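Local coordinates for protein thioesterase (Streptomyces sp. WAC02707, PDB 6VAP) that probably hydrolyses acyl groups from stalled carrier proteins, as a type II thioesterase of the borrelidin biosynthetic cluster, at residues Ala55-Tyr58 against Asp63-Ala66; Arg15-Ala20 against Gly35-Tyr40; Pro59-Arg64 against Arg175-Ala180; Lys68-Ile73 against Ala77-Pro82. All coordinates share one frame; numbering follows the deposited sequence.

Three of the four contacts involve the loop from strand 52-56 to helix 73-87 of an alpha/beta-hydrolase fold; interaction 2 lies beside it, between the loop after strand 14-15 and the turn before helix 41-47. Interactions 1 and 3 share D63 and R64, their centres about 8 Å apart; interaction 4 follows, its centre about 10 Å from that of interaction 3, where I73 packs on A180. Interaction 2 is joined to interaction 1 by a salt bridge from R15 NH2 to D63 OD2 (2.7 Å) and to interaction 3 by G35 O and R61 NH1 (2.9 Å). Y58 of interaction 1 touches the likely nucleophile elbow, which carries S98 of the probable Ser-His-Asp triad with H232 and D204.

Interaction 1: Ala55-Tyr58 against Asp63-Ala66; sequences AVQY and DRRA
Q57 meets D63 and R64 together, its side-chain amide turned to the first and its backbone carbonyl to the second. The tight part lies around R64. Its NH1 donates to Q57 O at 2.9 Å, and the acceptor sits at the edge of the guanidinium, only 7° out of its plane, while the donor lies in the carbonyl plane. A bend at chi3 (74°) turns the guanidinium off the line of the CB-CG-CD chain and lets NH1 reach back to that oxygen. The methylenes run past one another in opposite directions, with Q57 CG 3.7 Å from R64 CD, and Y58 O rests against the same CD. Arginine suits this buried place because its aliphatic stem packs while its head is satisfied: NE pairs with E67, and W13 adds a cation-pi contact.

The looser side is that of exposed D63. Here Q57 NE2 gives an N-H to OD1 at 2.9 Å, with the oxygen in the amide plane. The same NE2 also bonds to Q62, and Q57 OE1 accepts from the backbone N of A37, so both ends of the amide are used and its flip is fixed. D63 OD2 turns instead to R15 in a salt bridge. Y58 points its CB away from the loop, and its hydroxyl bonds to P31.

Strand 52-56 of the alpha/beta-hydrolase fold has just ended here, and the loop folds back on the carbonyls of the two residues after it, Q57 and Y58. The neutral amide satisfies D63 OD1 without adding charge and the backbone carbonyl takes R64, so carboxylate and guanidinium probably keep their charges.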
loop_
_atom_site.group_PDB
_atom_site.type_symbol
_atom_site.label_atom_id
_atom_site.label_comp_id
_atom_site.label_asym_id
_atom_site.label_seq_id
_atom_site.Cartn_x
_atom_site.Cartn_y
_atom_site.Cartn_z
ATOM N N ALA A 55 3.736 6.845 6.733
ATOM C CA ALA A 55 2.410 6.617 6.183
ATOM C C ALA A 55 2.141 7.683 5.127
ATOM O O ALA A 55 2.377 8.876 5.353
ATOM C CB ALA A 55 1.358 6.624 7.289
ATOM N N VAL A 56 1.666 7.258 3.975
ATOM C CA VAL A 56 1.504 8.167 2.849
ATOM C C VAL A 56 0.090 8.730 2.852
ATOM O O VAL A 56 -0.891 7.995 2.970
ATOM C CB VAL A 56 1.828 7.449 1.526
ATOM C CG1 VAL A 56 1.656 8.360 0.346
ATOM C CG2 VAL A 56 3.277 6.900 1.591
ATOM N N GLN A 57 -0.007 10.028 2.682
ATOM C CA GLN A 57 -1.267 10.738 2.528
ATOM C C GLN A 57 -1.418 11.141 1.075
ATOM O O GLN A 57 -0.729 12.045 0.612
ATOM C CB GLN A 57 -1.284 11.970 3.435
ATOM C CG GLN A 57 -2.581 12.757 3.408
ATOM C CD GLN A 57 -3.605 12.220 4.400
ATOM O OE1 GLN A 57 -3.931 11.061 4.375
ATOM N NE2 GLN A 57 -4.138 13.084 5.241
ATOM N N TYR A 58 -2.365 10.544 0.375
ATOM C CA TYR A 58 -2.598 10.924 -1.011
ATOM C C TYR A 58 -3.357 12.253 -1.086
ATOM O O TYR A 58 -4.086 12.619 -0.160
ATOM C CB TYR A 58 -3.397 9.858 -1.743
ATOM C CG TYR A 58 -2.936 8.437 -1.548
ATOM C CD1 TYR A 58 -1.598 8.090 -1.672
ATOM C CD2 TYR A 58 -3.850 7.431 -1.248
ATOM C CE1 TYR A 58 -1.190 6.781 -1.517
ATOM C CE2 TYR A 58 -3.467 6.146 -1.129
ATOM C CZ TYR A 58 -2.128 5.804 -1.250
ATOM O OH TYR A 58 -1.779 4.468 -1.086
ATOM N N ASP A 63 -6.352 16.833 5.320
ATOM C CA ASP A 63 -5.689 18.122 5.186
ATOM C C ASP A 63 -5.352 18.421 3.735
ATOM O O ASP A 63 -5.079 19.580 3.416
ATOM C CB ASP A 63 -4.413 18.155 6.026
ATOM C CG ASP A 63 -3.416 17.094 5.597
ATOM O OD1 ASP A 63 -3.690 15.900 5.814
ATOM O OD2 ASP A 63 -2.372 17.465 5.044
ATOM N N ARG A 64 -5.349 17.409 2.855
ATOM C CA ARG A 64 -5.121 17.607 1.425
ATOM C C ARG A 64 -6.421 17.660 0.610
ATOM O O ARG A 64 -6.390 17.478 -0.612
ATOM C CB ARG A 64 -4.219 16.493 0.890
ATOM C CG ARG A 64 -2.935 16.298 1.666
ATOM C CD ARG A 64 -1.987 15.423 0.923
ATOM N NE ARG A 64 -1.378 16.120 -0.204
ATOM C CZ ARG A 64 -0.445 15.625 -1.013
ATOM N NH1 ARG A 64 -0.037 14.373 -0.889
ATOM N NH2 ARG A 64 0.024 16.377 -2.008
ATOM N N ARG A 65 -7.567 17.884 1.258
ATOM C CA ARG A 65 -8.838 17.822 0.540
ATOM C C ARG A 65 -8.897 18.851 -0.580
ATOM O O ARG A 65 -9.519 18.607 -1.617
ATOM C CB ARG A 65 -10.002 18.018 1.512
ATOM C CG ARG A 65 -11.164 17.084 1.257
ATOM C CD ARG A 65 -12.246 17.234 2.322
ATOM N NE ARG A 65 -12.349 16.044 3.169
ATOM C CZ ARG A 65 -12.031 16.001 4.461
ATOM N NH1 ARG A 65 -11.582 17.085 5.086
ATOM N NH2 ARG A 65 -12.161 14.865 5.135
ATOM N N ALA A 66 -8.260 20.004 -0.395
ATOM C CA ALA A 66 -8.289 21.027 -1.436
ATOM C C ALA A 66 -7.542 20.570 -2.688
ATOM O O ALA A 66 -7.907 20.960 -3.806
ATOM C CB ALA A 66 -7.691 22.335 -0.915
#

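Interaction 2: Arg15-Ala20 against Gly35-Tyr40; sequences RQYRPA and GSATFY
Y17 pushes its hydroxyl against the short 3-10 turn that holds A37 and T38, while R15 lays its methylenes beside the same alanine. The apolar contacts come first. R15 CG lies 3.7 Å from A37 CB, and Y17 meets that methyl chiefly with OH, 3.2 Å from A37 CB. Alanine suits this buried spot, since its small side chain lets both long neighbours come close. In Y17, CG is anti to the carbonyl carbon (chi1 -69°), which points the ring at the turn. In R15 the bend at chi2 (-63°) turns the chain beyond CG, and its guanidinium reaches V12 and D63.

Polar groups also come close, without bonding. Y17 OH stands 3.0 Å from T38 N and 3.2 Å from A37 O, but neither angle permits a hydrogen bond. The carbonyl of A37 lies at the edge of the tyrosine ring and already accepts from Y40 N, 3.0 Å away. T38 contributes its methyl, CG2 being 3.5 Å from Y17 OH, while its OG1 bonds to Q62.

Aromatic stacking adds a third element: the ring of Y17 stacks with H41, at the start of helix 41-47. The contact thus joins the loop after the edge strand 14-15 to the turn that precedes this helix in the alpha/beta-hydrolase fold. The hydroxyl end packs against the turn without a hydrogen bond to it, so the contact rests on shape and van der Waals cohesion.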
loop_
_atom_site.group_PDB
_atom_site.type_symbol
_atom_site.label_atom_id
_atom_site.label_comp_id
_atom_site.label_asym_id
_atom_site.label_seq_id
_atom_site.Cartn_x
_atom_site.Cartn_y
_atom_site.Cartn_z
ATOM N N ARG A 15 3.696 10.995 6.398
ATOM C CA ARG A 15 3.338 11.276 7.782
ATOM C C ARG A 15 4.099 10.311 8.686
ATOM O O ARG A 15 3.961 9.088 8.561
ATOM C CB ARG A 15 1.829 11.146 7.992
ATOM C CG ARG A 15 0.982 11.947 6.998
ATOM C CD ARG A 15 1.252 13.452 7.149
ATOM N NE ARG A 15 0.832 14.188 5.958
ATOM C CZ ARG A 15 -0.326 14.823 5.828
ATOM N NH1 ARG A 15 -1.202 14.812 6.821
ATOM N NH2 ARG A 15 -0.599 15.470 4.696
ATOM N N GLN A 16 4.886 10.858 9.597
ATOM C CA GLN A 16 5.658 10.099 10.580
ATOM C C GLN A 16 4.980 10.333 11.925
ATOM O O GLN A 16 5.127 11.397 12.534
ATOM C CB GLN A 16 7.107 10.580 10.573
ATOM C CG GLN A 16 8.027 9.825 11.518
ATOM C CD GLN A 16 9.432 10.389 11.542
ATOM O OE1 GLN A 16 9.688 11.450 10.996
ATOM N NE2 GLN A 16 10.347 9.679 12.175
ATOM N N TYR A 17 4.243 9.329 12.392
ATOM C CA TYR A 17 3.415 9.509 13.575
ATOM C C TYR A 17 4.194 9.341 14.871
ATOM O O TYR A 17 3.810 9.931 15.882
ATOM C CB TYR A 17 2.246 8.531 13.510
ATOM C CG TYR A 17 1.270 8.866 12.411
ATOM C CD1 TYR A 17 0.647 10.122 12.355
ATOM C CD2 TYR A 17 0.929 7.916 11.454
ATOM C CE1 TYR A 17 -0.253 10.425 11.343
ATOM C CE2 TYR A 17 0.058 8.209 10.432
ATOM C CZ TYR A 17 -0.543 9.459 10.379
ATOM O OH TYR A 17 -1.428 9.767 9.374
ATOM N N ARG A 18 5.249 8.535 14.880
ATOM C CA ARG A 18 6.017 8.278 16.081
ATOM C C ARG A 18 7.510 8.465 15.829
ATOM O O ARG A 18 7.980 8.323 14.699
ATOM C CB ARG A 18 5.751 6.854 16.580
ATOM C CG ARG A 18 4.309 6.572 16.972
ATOM C CD ARG A 18 3.974 7.087 18.349
ATOM N NE ARG A 18 2.680 6.595 18.816
ATOM C CZ ARG A 18 1.520 7.214 18.611
ATOM N NH1 ARG A 18 1.479 8.358 17.941
ATOM N NH2 ARG A 18 0.400 6.688 19.080
ATOM N N PRO A 19 8.270 8.780 16.870
ATOM C CA PRO A 19 9.726 8.857 16.691
ATOM C C PRO A 19 10.323 7.476 16.509
ATOM O O PRO A 19 9.821 6.479 17.035
ATOM C CB PRO A 19 10.229 9.499 17.987
ATOM C CG PRO A 19 8.994 9.916 18.773
ATOM C CD PRO A 19 7.841 9.095 18.246
ATOM N N ALA A 20 11.435 7.430 15.788
ATOM C CA ALA A 20 12.106 6.174 15.491
ATOM C C ALA A 20 13.592 6.304 15.793
ATOM O O ALA A 20 14.177 7.385 15.635
ATOM C CB ALA A 20 11.894 5.772 14.036
ATOM N N GLY A 35 -8.533 5.381 1.588
ATOM C CA GLY A 35 -7.851 5.407 2.858
ATOM C C GLY A 35 -6.950 6.614 2.999
ATOM O O GLY A 35 -6.611 7.271 2.034
ATOM N N SER A 36 -6.604 6.923 4.237
ATOM C CA SER A 36 -5.725 8.033 4.569
ATOM C C SER A 36 -4.524 7.501 5.333
ATOM O O SER A 36 -4.515 6.343 5.775
ATOM C CB SER A 36 -6.448 9.100 5.405
ATOM O OG SER A 36 -7.639 9.528 4.760
ATOM N N ALA A 37 -3.516 8.376 5.484
ATOM C CA ALA A 37 -2.325 8.000 6.235
ATOM C C ALA A 37 -2.649 7.610 7.668
ATOM O O ALA A 37 -1.949 6.764 8.247
ATOM C CB ALA A 37 -1.313 9.133 6.229
ATOM N N THR A 38 -3.685 8.221 8.261
ATOM C CA THR A 38 -4.037 7.906 9.641
ATOM C C THR A 38 -4.399 6.435 9.815
ATOM O O THR A 38 -4.368 5.921 10.940
ATOM C CB THR A 38 -5.207 8.788 10.101
ATOM O OG1 THR A 38 -6.241 8.790 9.104
ATOM C CG2 THR A 38 -4.750 10.199 10.327
ATOM N N PHE A 39 -4.789 5.758 8.732
ATOM C CA PHE A 39 -5.097 4.333 8.808
ATOM C C PHE A 39 -3.938 3.537 9.404
ATOM O O PHE A 39 -4.147 2.523 10.084
ATOM C CB PHE A 39 -5.423 3.816 7.407
ATOM C CG PHE A 39 -5.626 2.340 7.338
ATOM C CD1 PHE A 39 -6.828 1.768 7.742
ATOM C CD2 PHE A 39 -4.643 1.516 6.832
ATOM C CE1 PHE A 39 -7.015 0.403 7.658
ATOM C CE2 PHE A 39 -4.840 0.167 6.747
ATOM C CZ PHE A 39 -6.007 -0.400 7.171
ATOM N N TYR A 40 -2.702 3.979 9.180
ATOM C CA TYR A 40 -1.527 3.249 9.647
ATOM C C TYR A 40 -1.000 3.693 11.004
ATOM O O TYR A 40 0.083 3.260 11.413
ATOM C CB TYR A 40 -0.433 3.355 8.613
ATOM C CG TYR A 40 -0.713 2.499 7.403
ATOM C CD1 TYR A 40 -0.657 1.121 7.494
ATOM C CD2 TYR A 40 -1.010 3.075 6.161
ATOM C CE1 TYR A 40 -0.890 0.296 6.353
ATOM C CE2 TYR A 40 -1.294 2.287 5.059
ATOM C CZ TYR A 40 -1.225 0.920 5.154
ATOM O OH TYR A 40 -1.417 0.139 4.072
#

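Interaction 3: Pro59-Arg64 against Arg175-Ala180; sequences PGRQDR and RGDYRA
R61 and D177 form a buried salt bridge in the alpha/beta-hydrolase fold, joining the loop after strand 52-56 to helix 167-182. P59 comes first, its carbonyl oxygen receiving R61 NH2 at 3.0 Å; the oxygen lies in the guanidinium plane. A weak bond from R61 NE reaches the same oxygen. P59 thereby holds the arginine head from its own side of the contact.

G60 follows with backbone angles at which a CB would press on the preceding carbonyl, so glycine suits the turn. Its N bonds to R64 O and closes the loop locally.

R61 then carries the contact. Its CG stands between the backbone N and the carbonyl carbon (chi1 67°), and bends at chi2 and chi3 bring the head round to the helix. Arginine fits because its flat head can serve several acceptors at once: besides P59 and D177, NH1 bonds to G35 O. Further on, R64 N donates to R61 O.

From the helix, D177 comes to meet the head with its carboxylate turned 30° from the guanidinium plane. Its OD2 also accepts from G34 N, and the surrounding positive charge probably favours the ionised form. R61 NH2 meets D177 OD1 at 3.0 Å on the syn side, 25° out of the carboxylate plane.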
loop_
_atom_site.group_PDB
_atom_site.type_symbol
_atom_site.label_atom_id
_atom_site.label_comp_id
_atom_site.label_asym_id
_atom_site.label_seq_id
_atom_site.Cartn_x
_atom_site.Cartn_y
_atom_site.Cartn_z
ATOM N N PRO A 59 -3.183 13.005 -2.168
ATOM C CA PRO A 59 -3.967 14.234 -2.343
ATOM C C PRO A 59 -5.459 13.949 -2.298
ATOM O O PRO A 59 -5.927 12.881 -2.712
ATOM C CB PRO A 59 -3.554 14.735 -3.729
ATOM C CG PRO A 59 -2.195 14.111 -3.979
ATOM C CD PRO A 59 -2.249 12.758 -3.279
ATOM N N GLY A 60 -6.199 14.939 -1.806
ATOM C CA GLY A 60 -7.636 14.932 -1.881
ATOM C C GLY A 60 -8.360 14.501 -0.627
ATOM O O GLY A 60 -9.592 14.450 -0.638
ATOM N N ARG A 61 -7.655 14.199 0.452
ATOM C CA ARG A 61 -8.290 13.733 1.672
ATOM C C ARG A 61 -7.751 14.490 2.876
ATOM O O ARG A 61 -6.583 14.889 2.908
ATOM C CB ARG A 61 -8.072 12.228 1.868
ATOM C CG ARG A 61 -6.618 11.849 2.132
ATOM C CD ARG A 61 -6.266 10.569 1.388
ATOM N NE ARG A 61 -6.400 10.750 -0.052
ATOM C CZ ARG A 61 -6.872 9.834 -0.881
ATOM N NH1 ARG A 61 -7.218 8.646 -0.418
ATOM N NH2 ARG A 61 -6.951 10.107 -2.181
ATOM N N GLN A 62 -8.626 14.677 3.867
ATOM C CA GLN A 62 -8.259 15.314 5.126
ATOM C C GLN A 62 -7.591 16.657 4.868
ATOM O O GLN A 62 -8.209 17.552 4.297
ATOM C CB GLN A 62 -7.365 14.390 5.951
ATOM C CG GLN A 62 -8.012 13.018 6.233
ATOM C CD GLN A 62 -7.084 12.093 7.008
ATOM O OE1 GLN A 62 -5.870 12.216 6.937
ATOM N NE2 GLN A 62 -7.664 11.158 7.755
ATOM N N ASP A 63 -6.352 16.833 5.320
ATOM C CA ASP A 63 -5.689 18.122 5.186
ATOM C C ASP A 63 -5.352 18.421 3.735
ATOM O O ASP A 63 -5.079 19.580 3.416
ATOM C CB ASP A 63 -4.413 18.155 6.026
ATOM C CG ASP A 63 -3.416 17.094 5.597
ATOM O OD1 ASP A 63 -3.690 15.900 5.814
ATOM O OD2 ASP A 63 -2.372 17.465 5.044
ATOM N N ARG A 64 -5.349 17.409 2.855
ATOM C CA ARG A 64 -5.121 17.607 1.425
ATOM C C ARG A 64 -6.421 17.660 0.610
ATOM O O ARG A 64 -6.390 17.478 -0.612
ATOM C CB ARG A 64 -4.219 16.493 0.890
ATOM C CG ARG A 64 -2.935 16.298 1.666
ATOM C CD ARG A 64 -1.987 15.423 0.923
ATOM N NE ARG A 64 -1.378 16.120 -0.204
ATOM C CZ ARG A 64 -0.445 15.625 -1.013
ATOM N NH1 ARG A 64 -0.037 14.373 -0.889
ATOM N NH2 ARG A 64 0.024 16.377 -2.008
ATOM N N ARG A 175 -13.503 8.364 -5.435
ATOM C CA ARG A 175 -13.683 8.024 -6.842
ATOM C C ARG A 175 -12.343 8.001 -7.555
ATOM O O ARG A 175 -12.037 7.045 -8.262
ATOM C CB ARG A 175 -14.646 9.014 -7.503
ATOM C CG ARG A 175 -14.996 8.671 -8.954
ATOM C CD ARG A 175 -15.814 9.775 -9.597
ATOM N NE ARG A 175 -17.118 9.961 -8.949
ATOM C CZ ARG A 175 -18.175 9.170 -9.135
ATOM N NH1 ARG A 175 -18.097 8.115 -9.946
ATOM N NH2 ARG A 175 -19.321 9.435 -8.510
ATOM N N GLY A 176 -11.532 9.050 -7.381
ATOM C CA GLY A 176 -10.196 9.063 -7.964
ATOM C C GLY A 176 -9.342 7.877 -7.550
ATOM O O GLY A 176 -8.611 7.319 -8.368
ATOM N N ASP A 177 -9.395 7.493 -6.272
ATOM C CA ASP A 177 -8.647 6.328 -5.798
ATOM C C ASP A 177 -9.136 5.057 -6.483
ATOM O O ASP A 177 -8.345 4.222 -6.938
ATOM C CB ASP A 177 -8.807 6.186 -4.276
ATOM C CG ASP A 177 -7.947 7.148 -3.481
ATOM O OD1 ASP A 177 -7.120 7.851 -4.076
ATOM O OD2 ASP A 177 -8.128 7.202 -2.238
ATOM N N TYR A 178 -10.449 4.868 -6.514
ATOM C CA TYR A 178 -10.991 3.707 -7.207
ATOM C C TYR A 178 -10.624 3.727 -8.683
ATOM O O TYR A 178 -10.257 2.691 -9.257
ATOM C CB TYR A 178 -12.503 3.644 -7.002
ATOM C CG TYR A 178 -12.881 2.800 -5.783
ATOM C CD1 TYR A 178 -13.061 1.418 -5.881
ATOM C CD2 TYR A 178 -13.056 3.389 -4.546
ATOM C CE1 TYR A 178 -13.407 0.656 -4.773
ATOM C CE2 TYR A 178 -13.397 2.635 -3.424
ATOM C CZ TYR A 178 -13.575 1.276 -3.547
ATOM O OH TYR A 178 -13.920 0.536 -2.439
ATOM N N ARG A 179 -10.750 4.886 -9.320
ATOM C CA ARG A 179 -10.357 4.984 -10.714
ATOM C C ARG A 179 -8.929 4.481 -10.874
ATOM O O ARG A 179 -8.625 3.717 -11.794
ATOM C CB ARG A 179 -10.498 6.437 -11.193
ATOM C CG ARG A 179 -9.892 6.717 -12.570
ATOM C CD ARG A 179 -10.209 8.127 -13.049
ATOM N NE ARG A 179 -11.603 8.267 -13.437
ATOM C CZ ARG A 179 -12.112 7.784 -14.563
ATOM N NH1 ARG A 179 -11.333 7.129 -15.415
ATOM N NH2 ARG A 179 -13.403 7.955 -14.829
ATOM N N ALA A 180 -8.036 4.887 -9.964
ATOM C CA ALA A 180 -6.646 4.483 -10.064
ATOM C C ALA A 180 -6.537 2.982 -9.916
ATOM O O ALA A 180 -5.788 2.351 -10.670
ATOM C CB ALA A 180 -5.812 5.203 -9.004
#

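Interaction 4: Lys68-Ile73 against Ala77-Pro82; sequences KPLEDI and ANQLFP
L70 and Q79 approach from opposite directions, so that the methyls of the leucine meet the amide end of the glutamine. L70 CD2 lies 3.5 Å from Q79 NE2, and CD1 comes to 3.9 Å from the same nitrogen. In the leucine, CG is anti to the carbonyl carbon (chi1 -64°), which sends the isobutyl fork across to the helix. Q79 reaches back with a chain extended beyond CG, its methylenes spanning the distance to the loop. A branched apolar side chain suits L70, which also rests on W13, whereas a long polar one suits Q79, since its residue is exposed and its side chain also touches W13.

In the alpha/beta-hydrolase fold this is the start of helix 73-87, which follows strand 52-56 through a long loop. D72 is the N-cap: its OD2 accepts from the backbone N of E75, a usual task for aspartate at a helix start. The first turn is then closed by A77 N, which donates to I73 O at 2.8 Å with a nearly straight angle of 170°. A77 CB stays 3.4 Å from that oxygen, and its smallness lets R110 of helix 99-113 come near.

I73 turns its CB away from the following turn. With CG1 opposite the carbonyl carbon (chi1 -69°), its branched side chain packs among M99, E106, A180 and Y184, a buried setting that suits isoleucine. Within the loop, K68 NZ bonds to P69 O at 2.9 Å and forms a salt bridge with E71 OE2 at 3.2 Å, from above the carboxylate plane, though the lysine is poorly ordered.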
loop_
_atom_site.group_PDB
_atom_site.type_symbol
_atom_site.label_atom_id
_atom_site.label_comp_id
_atom_site.label_asym_id
_atom_site.label_seq_id
_atom_site.Cartn_x
_atom_site.Cartn_y
_atom_site.Cartn_z
ATOM N N LYS A 68 -6.481 18.436 -5.837
ATOM C CA LYS A 68 -7.213 17.555 -6.742
ATOM C C LYS A 68 -6.714 16.128 -6.551
ATOM O O LYS A 68 -5.503 15.899 -6.574
ATOM C CB LYS A 68 -7.018 18.002 -8.195
ATOM C CG LYS A 68 -7.985 17.380 -9.188
ATOM C CD LYS A 68 -7.301 16.308 -10.029
ATOM C CE LYS A 68 -8.309 15.509 -10.848
ATOM N NZ LYS A 68 -9.222 14.692 -9.992
ATOM N N PRO A 69 -7.597 15.154 -6.367
ATOM C CA PRO A 69 -7.124 13.781 -6.176
ATOM C C PRO A 69 -6.572 13.193 -7.467
ATOM O O PRO A 69 -7.025 13.492 -8.572
ATOM C CB PRO A 69 -8.378 13.033 -5.719
ATOM C CG PRO A 69 -9.505 13.822 -6.261
ATOM C CD PRO A 69 -9.060 15.254 -6.291
ATOM N N LEU A 70 -5.555 12.361 -7.323
ATOM C CA LEU A 70 -4.948 11.701 -8.466
ATOM C C LEU A 70 -5.801 10.515 -8.897
ATOM O O LEU A 70 -6.523 9.916 -8.103
ATOM C CB LEU A 70 -3.531 11.245 -8.117
ATOM C CG LEU A 70 -2.576 12.422 -7.816
ATOM C CD1 LEU A 70 -1.204 11.881 -7.430
ATOM C CD2 LEU A 70 -2.489 13.369 -9.022
ATOM N N GLU A 71 -5.704 10.170 -10.170
ATOM C CA GLU A 71 -6.569 9.170 -10.780
ATOM C C GLU A 71 -5.802 8.011 -11.397
ATOM O O GLU A 71 -6.407 7.208 -12.105
ATOM C CB GLU A 71 -7.435 9.840 -11.857
ATOM C CG GLU A 71 -8.394 10.886 -11.317
ATOM C CD GLU A 71 -9.136 11.625 -12.415
ATOM O OE1 GLU A 71 -8.818 11.407 -13.602
ATOM O OE2 GLU A 71 -10.033 12.422 -12.085
ATOM N N ASP A 72 -4.499 7.909 -11.158
ATOM C CA ASP A 72 -3.644 6.968 -11.868
ATOM C C ASP A 72 -2.560 6.531 -10.899
ATOM O O ASP A 72 -1.948 7.374 -10.240
ATOM C CB ASP A 72 -3.045 7.592 -13.140
ATOM C CG ASP A 72 -2.021 6.686 -13.801
ATOM O OD1 ASP A 72 -2.407 5.615 -14.316
ATOM O OD2 ASP A 72 -0.824 7.047 -13.810
ATOM N N ILE A 73 -2.308 5.225 -10.833
ATOM C CA ILE A 73 -1.268 4.707 -9.951
ATOM C C ILE A 73 0.104 5.208 -10.376
ATOM O O ILE A 73 0.940 5.580 -9.545
ATOM C CB ILE A 73 -1.325 3.172 -9.950
ATOM C CG1 ILE A 73 -2.608 2.675 -9.255
ATOM C CG2 ILE A 73 -0.075 2.598 -9.239
ATOM C CD1 ILE A 73 -2.483 2.649 -7.767
ATOM N N ALA A 77 2.644 7.228 -8.089
ATOM C CA ALA A 77 4.029 6.797 -7.910
ATOM C C ALA A 77 5.041 7.837 -8.393
ATOM O O ALA A 77 6.034 8.120 -7.709
ATOM C CB ALA A 77 4.257 5.489 -8.656
ATOM N N ASN A 78 4.841 8.367 -9.594
ATOM C CA ASN A 78 5.806 9.300 -10.139
ATOM C C ASN A 78 5.921 10.537 -9.269
ATOM O O ASN A 78 7.018 11.066 -9.093
ATOM C CB ASN A 78 5.394 9.656 -11.550
ATOM C CG ASN A 78 5.725 8.563 -12.549
ATOM O OD1 ASN A 78 6.579 7.715 -12.304
ATOM N ND2 ASN A 78 5.027 8.580 -13.700
ATOM N N GLN A 79 4.802 11.040 -8.748
ATOM C CA GLN A 79 4.855 12.185 -7.837
ATOM C C GLN A 79 5.426 11.787 -6.474
ATOM O O GLN A 79 6.156 12.569 -5.838
ATOM C CB GLN A 79 3.445 12.779 -7.665
ATOM C CG GLN A 79 2.946 13.530 -8.874
ATOM C CD GLN A 79 1.743 14.395 -8.561
ATOM O OE1 GLN A 79 1.651 14.991 -7.498
ATOM N NE2 GLN A 79 0.819 14.462 -9.486
ATOM N N LEU A 80 5.103 10.577 -6.007
ATOM C CA LEU A 80 5.492 10.195 -4.659
ATOM C C LEU A 80 6.954 9.781 -4.588
ATOM O O LEU A 80 7.598 9.997 -3.558
ATOM C CB LEU A 80 4.589 9.064 -4.183
ATOM C CG LEU A 80 4.927 8.381 -2.889
ATOM C CD1 LEU A 80 4.959 9.394 -1.728
ATOM C CD2 LEU A 80 3.883 7.282 -2.631
ATOM N N PHE A 81 7.501 9.221 -5.664
ATOM C CA PHE A 81 8.842 8.655 -5.576
ATOM C C PHE A 81 9.881 9.684 -5.210
ATOM O O PHE A 81 10.670 9.397 -4.293
ATOM C CB PHE A 81 9.198 7.948 -6.878
ATOM C CG PHE A 81 10.476 7.159 -6.793
ATOM C CD1 PHE A 81 10.663 6.205 -5.785
ATOM C CD2 PHE A 81 11.486 7.359 -7.714
ATOM C CE1 PHE A 81 11.835 5.499 -5.702
ATOM C CE2 PHE A 81 12.655 6.626 -7.637
ATOM C CZ PHE A 81 12.829 5.705 -6.626
ATOM N N PRO A 82 9.985 10.847 -5.886
ATOM C CA PRO A 82 10.997 11.838 -5.491
ATOM C C PRO A 82 10.898 12.253 -4.047
ATOM O O PRO A 82 11.919 12.560 -3.421
ATOM C CB PRO A 82 10.720 13.025 -6.427
ATOM C CG PRO A 82 9.758 12.518 -7.462
ATOM C CD PRO A 82 9.069 11.365 -6.923
#